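Local coordinates for Tol-Pal system protein TolB (PDB 7MX5) that probably serves as the periplasmic component of the Tol-Pal system, which takes part in outer membrane invagination during cell division and in maintaining outer membrane integrity, at residues T275-G279 with G280-I284. Residues are numbered along the deposited sequence; the frame is centred on the assembly and turned at random.
Sequences TSDRG and GSPQI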
ATOM      1  N   THR A 275      18.392   6.959  -4.368  1.00 34.16           N
ATOM      2  CA  THR A 275      18.481   8.046  -5.332  1.00 36.32           C
ATOM      3  C   THR A 275      19.837   8.728  -5.216  1.00 37.05           C
ATOM      4  O   THR A 275      20.386   8.861  -4.118  1.00 31.70           O
ATOM      5  CB  THR A 275      17.356   9.058  -5.103  1.00 44.66           C
ATOM      6  OG1 THR A 275      16.089   8.407  -5.252  1.00 35.18           O
ATOM      7  CG2 THR A 275      17.451  10.213  -6.090  1.00 37.94           C
ATOM      8  N   SER A 276      20.378   9.157  -6.355  1.00 38.83           N
ATOM      9  CA  SER A 276      21.726   9.698  -6.381  1.00 40.74           C
ATOM     10  C   SER A 276      21.850  10.753  -7.469  1.00 42.88           C
ATOM     11  O   SER A 276      21.289  10.600  -8.558  1.00 37.16           O
ATOM     12  CB  SER A 276      22.745   8.583  -6.619  1.00 46.29           C
ATOM     13  OG  SER A 276      24.049   9.126  -6.709  1.00 49.58           O
ATOM     14  N   ASP A 277      22.597  11.817  -7.170  1.00 41.51           N
ATOM     15  CA  ASP A 277      22.918  12.860  -8.136  1.00 42.82           C
ATOM     16  C   ASP A 277      24.382  12.813  -8.563  1.00 45.87           C
ATOM     17  O   ASP A 277      24.895  13.788  -9.123  1.00 40.77           O
ATOM     18  CB  ASP A 277      22.579  14.239  -7.568  1.00 46.66           C
ATOM     19  CG  ASP A 277      22.301  15.269  -8.650  1.00 61.40           C
ATOM     20  OD1 ASP A 277      21.288  15.120  -9.367  1.00 55.04           O
ATOM     21  OD2 ASP A 277      23.093  16.225  -8.785  1.00 60.64           O
ATOM     22  N   ARG A 278      25.066  11.693  -8.312  1.00 42.74           N
ATOM     23  CA  ARG A 278      26.492  11.599  -8.610  1.00 47.35           C
ATOM     24  C   ARG A 278      26.785  11.659 -10.103  1.00 42.54           C
ATOM     25  O   ARG A 278      27.929  11.925 -10.486  1.00 40.84           O
ATOM     26  CB  ARG A 278      27.068  10.310  -8.021  1.00 34.07           C
ATOM     27  CG  ARG A 278      26.459   9.038  -8.586  1.00 38.29           C
ATOM     28  CD  ARG A 278      27.392   7.856  -8.403  1.00 43.67           C
ATOM     29  NE  ARG A 278      27.168   7.177  -7.133  1.00 47.17           N
ATOM     30  CZ  ARG A 278      27.846   6.112  -6.724  1.00 48.76           C
ATOM     31  NH1 ARG A 278      28.788   5.564  -7.474  1.00 45.47           N
ATOM     32  NH2 ARG A 278      27.572   5.588  -5.534  1.00 46.50           N
ATOM     33  N   GLY A 279      25.790  11.421 -10.951  1.00 41.38           N
ATOM     34  CA  GLY A 279      25.953  11.521 -12.384  1.00 38.21           C
ATOM     35  C   GLY A 279      25.515  12.833 -12.991  1.00 43.90           C
ATOM     36  O   GLY A 279      25.534  12.968 -14.219  1.00 38.18           O
ATOM     37  N   GLY A 280      25.127  13.810 -12.174  1.00 45.77           N
ATOM     38  CA  GLY A 280      24.640  15.082 -12.657  1.00 46.16           C
ATOM     39  C   GLY A 280      23.133  15.196 -12.730  1.00 58.21           C
ATOM     40  O   GLY A 280      22.623  16.286 -13.018  1.00 59.96           O
ATOM     41  N   SER A 281      22.410  14.107 -12.480  1.00 45.81           N
ATOM     42  CA  SER A 281      20.956  14.093 -12.511  1.00 45.66           C
ATOM     43  C   SER A 281      20.472  13.017 -11.556  1.00 41.74           C
ATOM     44  O   SER A 281      21.140  11.988 -11.396  1.00 38.03           O
ATOM     45  CB  SER A 281      20.422  13.828 -13.926  1.00 43.41           C
ATOM     46  OG  SER A 281      20.693  12.497 -14.329  1.00 47.37           O
ATOM     47  N   PRO A 282      19.327  13.221 -10.901  1.00 46.41           N
ATOM     48  CA  PRO A 282      18.825  12.217  -9.946  1.00 43.04           C
ATOM     49  C   PRO A 282      18.466  10.917 -10.653  1.00 42.74           C
ATOM     50  O   PRO A 282      17.591  10.886 -11.521  1.00 30.16           O
ATOM     51  CB  PRO A 282      17.591  12.890  -9.331  1.00 36.20           C
ATOM     52  CG  PRO A 282      17.690  14.335  -9.686  1.00 39.81           C
ATOM     53  CD  PRO A 282      18.497  14.436 -10.936  1.00 38.29           C
ATOM     54  N   GLN A 283      19.155   9.843 -10.277  1.00 29.73           N
ATOM     55  CA  GLN A 283      18.897   8.514 -10.807  1.00 39.39           C
ATOM     56  C   GLN A 283      18.814   7.523  -9.654  1.00 40.95           C
ATOM     57  O   GLN A 283      19.223   7.814  -8.527  1.00 36.08           O
ATOM     58  CB  GLN A 283      19.984   8.078 -11.802  1.00 31.17           C
ATOM     59  CG  GLN A 283      20.092   8.953 -13.042  1.00 32.41           C
ATOM     60  CD  GLN A 283      18.811   8.990 -13.855  1.00 38.21           C
ATOM     61  OE1 GLN A 283      17.994   8.069 -13.797  1.00 35.57           O
ATOM     62  NE2 GLN A 283      18.632  10.058 -14.623  1.00 45.40           N
ATOM     63  N   ILE A 284      18.274   6.345  -9.947  1.00 37.88           N
ATOM     64  CA  ILE A 284      18.123   5.282  -8.960  1.00 33.08           C
ATOM     65  C   ILE A 284      19.263   4.291  -9.151  1.00 31.55           C
ATOM     66  O   ILE A 284      19.430   3.726 -10.238  1.00 34.76           O
ATOM     67  CB  ILE A 284      16.759   4.586  -9.084  1.00 39.19           C
ATOM     68  CG1 ILE A 284      15.649   5.499  -8.563  1.00 36.24           C
ATOM     69  CG2 ILE A 284      16.762   3.268  -8.322  1.00 38.31           C
ATOM     70  CD1 ILE A 284      14.265   4.952  -8.792  1.00 33.95           C
TER
HETATM   71  O   HOH W   1      23.193  10.416 -10.958  1.00 34.42           O
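Asp-277 sets one carboxylate oxygen, OD1, over the face of the peptide joining Ser-281 to Pro-282, 3.1 Å from Pro-282 N and 3.3 Å from Pro-282 CD. With no hydrogen on that nitrogen, the contact is one of packing; with CG anti to the backbone N (chi1 -155°), the carboxylate swings across to the returning chain. Thr-275 CG2 approaches the same proline more loosely, at Pro-282 CB, while Thr-275 OG1 is bonded to Arg-306 N. On the other face of the ribbon lie Ser-276 and Gln-283, whose backbones form a hydrogen-bonded antiparallel pair: Ser-276 N to Gln-283 O and Gln-283 N to Ser-276 O are both 2.8 Å. Ser-276 OG, anti to its nitrogen (chi1 177°), accepts from Arg-278 N at 3.2 Å in an ST turn and also bonds to Asn-255. Gln-283 folds back toward the loop, placing NE2 3.2 Å from Ser-281 OG, with the hydroxyl in the amide plane; its OE1 is taken by Asn-304 and Thr-298. A type I turn from Asp-277 to Gly-280, closed by Gly-280 N to Asp-277 O at 3.1 Å, starts the chain reversal, and a water accepts from Gly-279 N and donates to Ser-281 O, bridging the loop's two sides. The whole illustrates how a short connection joins the two middle strands, 271-276 and 283-288, of a four-stranded antiparallel blade in a WD40-like beta-propeller.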